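Local coordinates for protein histidine acid phosphatase (Hafnia alvei, PDB 4ARU) that belongs to branch 2 of the histidine phosphatase superfamily, whose members are built around a mixed beta-sheet flanked by helices, at residues A[94-99]-A[114-119]; A[16-21]-A[220-225]. All coordinates share one frame; numbering follows the deposited sequence.

Contact 1. Residues A[94-99]-A[114-119]; sequences RTRKTG and IHHQQN
Arg96 CD lies over one face of the His116 imidazole, 3.6 Å from the ring centroid and only 15° off its normal, which makes a CH-pi contact. The methylene sits toward the rim, with Arg96 CD 3.5 Å from His116 CD2. Arginine suits this place because its long aliphatic part can cover a ring while its polar end goes elsewhere: the chain bends at chi3 (-73°), and NE donates to the carbonyl of Val91. At the rim of the imidazole, His116 ND1 bonds Gln117 O at 2.8 Å, from above the carbonyl plane of this next residue, just beyond the short strand, and this would limit how the ring turns. Beside this pair, Ile114 spreads its two branches over the helix backbone. Ile114 CD1 approaches Arg96 O at 3.6 Å and Arg96 CB at 3.8 Å, while Ile114 CG2 rests 3.5 Å from Gly99 C, where the absence of a side chain lets the methyl settle against the main chain. Ile114 also touches Glu100 and Leu103 of the same helix and Val87 and Ala89 of strand 85-89. Strand 85-89, helix 93-106 and strand 115-116 form a beta-alpha-beta crossover, the two strands pairing in parallel with the helix packed against them.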
loop_
_atom_site.group_PDB
_atom_site.type_symbol
_atom_site.label_atom_id
_atom_site.label_comp_id
_atom_site.label_asym_id
_atom_site.label_seq_id
_atom_site.Cartn_x
_atom_site.Cartn_y
_atom_site.Cartn_z
ATOM N N ARG A 94 7.588 11.313 -3.652
ATOM C CA ARG A 94 6.635 10.427 -4.334
ATOM C C ARG A 94 5.250 10.544 -3.700
ATOM O O ARG A 94 4.245 10.456 -4.418
ATOM C CB ARG A 94 7.147 8.994 -4.376
ATOM C CG ARG A 94 7.456 8.354 -3.037
ATOM C CD ARG A 94 8.056 6.944 -3.265
ATOM N NE ARG A 94 8.565 6.381 -2.023
ATOM C CZ ARG A 94 9.798 6.527 -1.580
ATOM N NH1 ARG A 94 10.669 7.245 -2.274
ATOM N NH2 ARG A 94 10.170 5.993 -0.428
ATOM N N THR A 95 5.190 10.707 -2.388
ATOM C CA THR A 95 3.914 10.792 -1.684
ATOM C C THR A 95 3.324 12.226 -1.781
ATOM O O THR A 95 2.128 12.366 -2.016
ATOM C CB THR A 95 4.064 10.370 -0.196
ATOM O OG1 THR A 95 5.250 10.926 0.363
ATOM C CG2 THR A 95 4.174 8.890 -0.070
ATOM N N ARG A 96 4.147 13.262 -1.641
ATOM C CA ARG A 96 3.645 14.608 -1.819
ATOM C C ARG A 96 3.077 14.775 -3.218
ATOM O O ARG A 96 1.981 15.343 -3.399
ATOM C CB ARG A 96 4.730 15.654 -1.538
ATOM C CG ARG A 96 5.099 15.728 -0.082
ATOM C CD ARG A 96 6.099 16.790 0.299
ATOM N NE ARG A 96 7.453 16.440 -0.147
ATOM C CZ ARG A 96 8.057 16.928 -1.220
ATOM N NH1 ARG A 96 7.454 17.780 -2.032
ATOM N NH2 ARG A 96 9.281 16.514 -1.489
ATOM N N LYS A 97 3.790 14.318 -4.254
ATOM C CA LYS A 97 3.310 14.508 -5.592
ATOM C C LYS A 97 2.086 13.632 -5.876
ATOM O O LYS A 97 1.228 13.983 -6.704
ATOM C CB LYS A 97 4.415 14.228 -6.593
ATOM C CG LYS A 97 5.558 15.201 -6.478
ATOM C CD LYS A 97 5.196 16.563 -6.935
ATOM C CE LYS A 97 6.477 17.396 -7.097
ATOM N NZ LYS A 97 6.247 18.477 -8.112
ATOM N N THR A 98 1.992 12.484 -5.237
ATOM C CA THR A 98 0.748 11.707 -5.341
ATOM C C THR A 98 -0.437 12.519 -4.797
ATOM O O THR A 98 -1.485 12.549 -5.399
ATOM C CB THR A 98 0.873 10.404 -4.532
ATOM O OG1 THR A 98 1.834 9.562 -5.206
ATOM C CG2 THR A 98 -0.414 9.664 -4.455
ATOM N N GLY A 99 -0.280 13.135 -3.616
ATOM C CA GLY A 99 -1.346 13.934 -3.069
ATOM C C GLY A 99 -1.755 15.029 -4.025
ATOM O O GLY A 99 -2.957 15.286 -4.219
ATOM N N ILE A 114 -2.029 20.257 -0.716
ATOM C CA ILE A 114 -1.833 19.207 0.282
ATOM C C ILE A 114 -1.271 19.720 1.593
ATOM O O ILE A 114 -0.795 20.847 1.695
ATOM C CB ILE A 114 -0.874 18.110 -0.247
ATOM C CG1 ILE A 114 0.560 18.593 -0.359
ATOM C CG2 ILE A 114 -1.350 17.552 -1.589
ATOM C CD1 ILE A 114 1.554 17.468 -0.580
ATOM N N HIS A 115 -1.354 18.857 2.597
ATOM C CA HIS A 115 -0.673 19.047 3.827
ATOM C C HIS A 115 0.350 17.946 4.050
ATOM O O HIS A 115 0.123 16.815 3.662
ATOM C CB HIS A 115 -1.664 19.037 4.985
ATOM C CG HIS A 115 -2.677 20.123 4.921
ATOM N ND1 HIS A 115 -3.766 20.077 4.092
ATOM C CD2 HIS A 115 -2.746 21.295 5.566
ATOM C CE1 HIS A 115 -4.474 21.175 4.231
ATOM N NE2 HIS A 115 -3.903 21.928 5.155
ATOM N N HIS A 116 1.429 18.290 4.757
ATOM C CA HIS A 116 2.475 17.344 5.135
ATOM C C HIS A 116 3.326 17.885 6.257
ATOM O O HIS A 116 3.231 19.043 6.651
ATOM C CB HIS A 116 3.341 16.936 3.901
ATOM C CG HIS A 116 4.173 18.041 3.339
ATOM N ND1 HIS A 116 5.364 18.436 3.911
ATOM C CD2 HIS A 116 4.009 18.817 2.245
ATOM C CE1 HIS A 116 5.896 19.425 3.198
ATOM N NE2 HIS A 116 5.086 19.679 2.187
ATOM N N GLN A 117 4.124 17.013 6.852
ATOM C CA GLN A 117 4.957 17.419 7.945
ATOM C C GLN A 117 5.890 18.525 7.479
ATOM O O GLN A 117 6.484 18.389 6.461
ATOM C CB GLN A 117 5.766 16.210 8.432
ATOM C CG GLN A 117 6.790 16.553 9.493
ATOM C CD GLN A 117 7.347 15.320 10.149
ATOM O OE1 GLN A 117 6.677 14.724 11.000
ATOM N NE2 GLN A 117 8.506 14.883 9.721
ATOM N N GLN A 118 6.081 19.538 8.304
ATOM C CA GLN A 118 6.955 20.652 7.921
ATOM C C GLN A 118 8.370 20.265 7.540
ATOM O O GLN A 118 8.928 20.710 6.518
ATOM C CB GLN A 118 7.050 21.590 9.096
ATOM C CG GLN A 118 5.810 22.430 9.283
ATOM C CD GLN A 118 5.823 23.725 8.428
ATOM O OE1 GLN A 118 6.309 23.784 7.286
ATOM N NE2 GLN A 118 5.241 24.746 8.980
ATOM N N ASN A 119 8.997 19.497 8.414
ATOM C CA ASN A 119 10.336 19.023 8.160
ATOM C C ASN A 119 10.343 17.728 7.362
ATOM O O ASN A 119 10.022 16.664 7.886
ATOM C CB ASN A 119 11.093 18.834 9.483
ATOM C CG ASN A 119 12.568 18.593 9.263
ATOM O OD1 ASN A 119 12.995 17.975 8.306
ATOM N ND2 ASN A 119 13.355 19.100 10.154
#

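Contact 2. Residues A[16-21]-A[220-225]; sequences LSRHGV and LAEIFL
The Arg-His-Gly sequence that opens the RHGxRxP signature of histidine acid phosphatases lies where strand 9-18 runs out into a loop, and here its first residue crosses to helix 213-229. Arg18 grips Glu222 end-on in a salt bridge, with both terminal nitrogens on a single carboxylate oxygen: Arg18 NH1 to Glu222 OE2 is 2.9 Å and Arg18 NH2 to Glu222 OE2 is 3.0 Å. The acceptor lies in the guanidinium plane, at its edge, whereas the arginine meets the carboxylate from above its plane, both nitrogens on the same face, with the two flat groups turned 55° apart. Two long side chains span this gap. Arg18 reaches out with CG anti to the backbone N (chi1 -173°) and a straight chain from there to NE; Glu222 comes from the opposite direction, bending at chi2 (72°) to bring OE2 forward. Both groups are buried, and NH1 has a further acceptor in Thr330 O.

The signature loop follows the C-terminal end of an inner strand of the central sheet, between 300-305 and 335-342, and NH2 of Arg18 also bonds a bound L(+)-tartaric acid. His19 NE2 bonds L(+)-tartaric acid too, probably the same molecule. His19 ND1 bonds Gly20 O at 2.9 Å, in the carbonyl plane and on a lone pair, which fixes the ring's rotation, and Arg18 CG lies 4.2 Å above the plane of the His19 ring, over its centre. Leu250 and His253 of helix 243-262 pack on Glu222, while Asp328 OD2 comes close to Glu222 OE1, two like charges side by side, and makes a long, weak ion pair with Arg18 NH1.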
loop_
_atom_site.group_PDB
_atom_site.type_symbol
_atom_site.label_atom_id
_atom_site.label_comp_id
_atom_site.label_asym_id
_atom_site.label_seq_id
_atom_site.Cartn_x
_atom_site.Cartn_y
_atom_site.Cartn_z
ATOM N N LEU A 16 -6.568 5.524 2.286
ATOM C CA LEU A 16 -5.145 5.301 2.561
ATOM C C LEU A 16 -4.578 4.735 1.281
ATOM O O LEU A 16 -4.831 3.579 0.898
ATOM C CB LEU A 16 -4.942 4.339 3.760
ATOM C CG LEU A 16 -3.475 3.981 3.944
ATOM C CD1 LEU A 16 -2.615 5.192 4.301
ATOM C CD2 LEU A 16 -3.313 2.948 5.027
ATOM N N SER A 17 -3.869 5.590 0.550
ATOM C CA SER A 17 -3.404 5.285 -0.780
ATOM C C SER A 17 -1.914 5.042 -0.820
ATOM O O SER A 17 -1.152 5.804 -0.221
ATOM C CB SER A 17 -3.683 6.458 -1.714
ATOM O OG SER A 17 -3.408 6.133 -3.060
ATOM N N ARG A 18 -1.463 4.062 -1.592
ATOM C CA ARG A 18 -0.045 4.023 -1.959
ATOM C C ARG A 18 0.221 5.134 -2.946
ATOM O O ARG A 18 -0.638 5.495 -3.758
ATOM C CB ARG A 18 0.304 2.700 -2.580
ATOM C CG ARG A 18 1.787 2.473 -2.862
ATOM C CD ARG A 18 2.049 1.082 -3.400
ATOM N NE ARG A 18 3.469 0.950 -3.700
ATOM C CZ ARG A 18 3.990 0.186 -4.630
ATOM N NH1 ARG A 18 3.247 -0.656 -5.340
ATOM N NH2 ARG A 18 5.295 0.231 -4.858
ATOM N N HIS A 19 1.432 5.666 -2.921
ATOM C CA HIS A 19 1.852 6.566 -3.985
ATOM C C HIS A 19 1.840 5.918 -5.355
ATOM O O HIS A 19 1.670 4.703 -5.528
ATOM C CB HIS A 19 3.282 7.081 -3.709
ATOM C CG HIS A 19 4.291 5.999 -3.582
ATOM N ND1 HIS A 19 4.746 5.232 -4.632
ATOM C CD2 HIS A 19 4.898 5.519 -2.472
ATOM C CE1 HIS A 19 5.591 4.321 -4.176
ATOM N NE2 HIS A 19 5.715 4.494 -2.869
ATOM N N GLY A 20 1.993 6.750 -6.359
ATOM C CA GLY A 20 2.021 6.298 -7.712
ATOM C C GLY A 20 3.321 5.663 -8.188
ATOM O O GLY A 20 4.246 5.439 -7.454
ATOM N N VAL A 21 3.341 5.320 -9.459
ATOM C CA VAL A 21 4.473 4.663 -10.113
ATOM C C VAL A 21 5.710 5.496 -9.897
ATOM O O VAL A 21 5.731 6.683 -10.211
ATOM C CB VAL A 21 4.218 4.423 -11.604
ATOM C CG1 VAL A 21 5.441 3.841 -12.277
ATOM C CG2 VAL A 21 3.007 3.532 -11.828
ATOM N N LEU A 220 12.712 -7.278 -6.959
ATOM C CA LEU A 220 12.876 -7.322 -8.407
ATOM C C LEU A 220 11.520 -7.443 -9.044
ATOM O O LEU A 220 11.265 -6.794 -10.099
ATOM C CB LEU A 220 13.809 -8.421 -8.820
ATOM C CG LEU A 220 15.213 -8.339 -8.174
ATOM C CD1 LEU A 220 16.065 -9.491 -8.667
ATOM C CD2 LEU A 220 15.844 -6.968 -8.392
ATOM N N ALA A 221 10.660 -8.309 -8.505
ATOM C CA ALA A 221 9.351 -8.497 -9.104
ATOM C C ALA A 221 8.534 -7.215 -9.117
ATOM O O ALA A 221 7.874 -6.914 -10.112
ATOM C CB ALA A 221 8.562 -9.586 -8.369
ATOM N N GLU A 222 8.604 -6.466 -8.029
ATOM C CA GLU A 222 7.932 -5.181 -7.984
ATOM C C GLU A 222 8.535 -4.189 -8.992
ATOM O O GLU A 222 7.791 -3.406 -9.636
ATOM C CB GLU A 222 7.937 -4.641 -6.538
ATOM C CG GLU A 222 7.361 -3.272 -6.382
ATOM C CD GLU A 222 5.853 -3.194 -6.523
ATOM O OE1 GLU A 222 5.147 -4.257 -6.451
ATOM O OE2 GLU A 222 5.350 -2.065 -6.719
ATOM N N ILE A 223 9.848 -4.219 -9.164
ATOM C CA ILE A 223 10.456 -3.342 -10.167
ATOM C C ILE A 223 9.922 -3.681 -11.570
ATOM O O ILE A 223 9.629 -2.784 -12.366
ATOM C CB ILE A 223 12.003 -3.343 -10.103
ATOM C CG1 ILE A 223 12.401 -2.668 -8.781
ATOM C CG2 ILE A 223 12.594 -2.730 -11.377
ATOM C CD1 ILE A 223 13.854 -2.841 -8.435
ATOM N N PHE A 224 9.793 -4.967 -11.921
ATOM C CA PHE A 224 9.255 -5.312 -13.218
ATOM C C PHE A 224 7.828 -4.784 -13.364
ATOM O O PHE A 224 7.472 -4.265 -14.409
ATOM C CB PHE A 224 9.262 -6.827 -13.425
ATOM C CG PHE A 224 10.631 -7.464 -13.376
ATOM C CD1 PHE A 224 11.786 -6.821 -13.788
ATOM C CD2 PHE A 224 10.745 -8.759 -12.942
ATOM C CE1 PHE A 224 13.025 -7.454 -13.745
ATOM C CE2 PHE A 224 11.989 -9.407 -12.898
ATOM C CZ PHE A 224 13.117 -8.757 -13.288
ATOM N N LEU A 225 7.022 -4.922 -12.316
ATOM C CA LEU A 225 5.658 -4.430 -12.379
ATOM C C LEU A 225 5.664 -2.906 -12.601
ATOM O O LEU A 225 4.845 -2.363 -13.346
ATOM C CB LEU A 225 4.947 -4.760 -11.079
ATOM C CG LEU A 225 3.454 -4.380 -11.108
ATOM C CD1 LEU A 225 2.650 -5.541 -10.610
ATOM C CD2 LEU A 225 3.130 -3.119 -10.358
#

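Along the chain the order is 16-21, 94-99, 114-119, 220-225, so contact 1 is nested within the long loop closed by contact 2. Their centres are 18 Å apart, yet they meet directly: Thr98 OG1 lies 3.0 Å from Gly20 N, a probable hydrogen bond, and Arg94 CD packs 3.4 Å from His19 NE2. Both reach the same mixed sheet, where strand 300-305 pairs in parallel with 9-18 and with 85-89. Helix 93-106 thus backs onto the signature loop while contact 1 joins it to strand 115-116, and contact 2 spans from that loop to helix 213-229. Arg94, Arg18 and His19 each bond L(+)-tartaric acid, probably one molecule, consistent with a shared pocket.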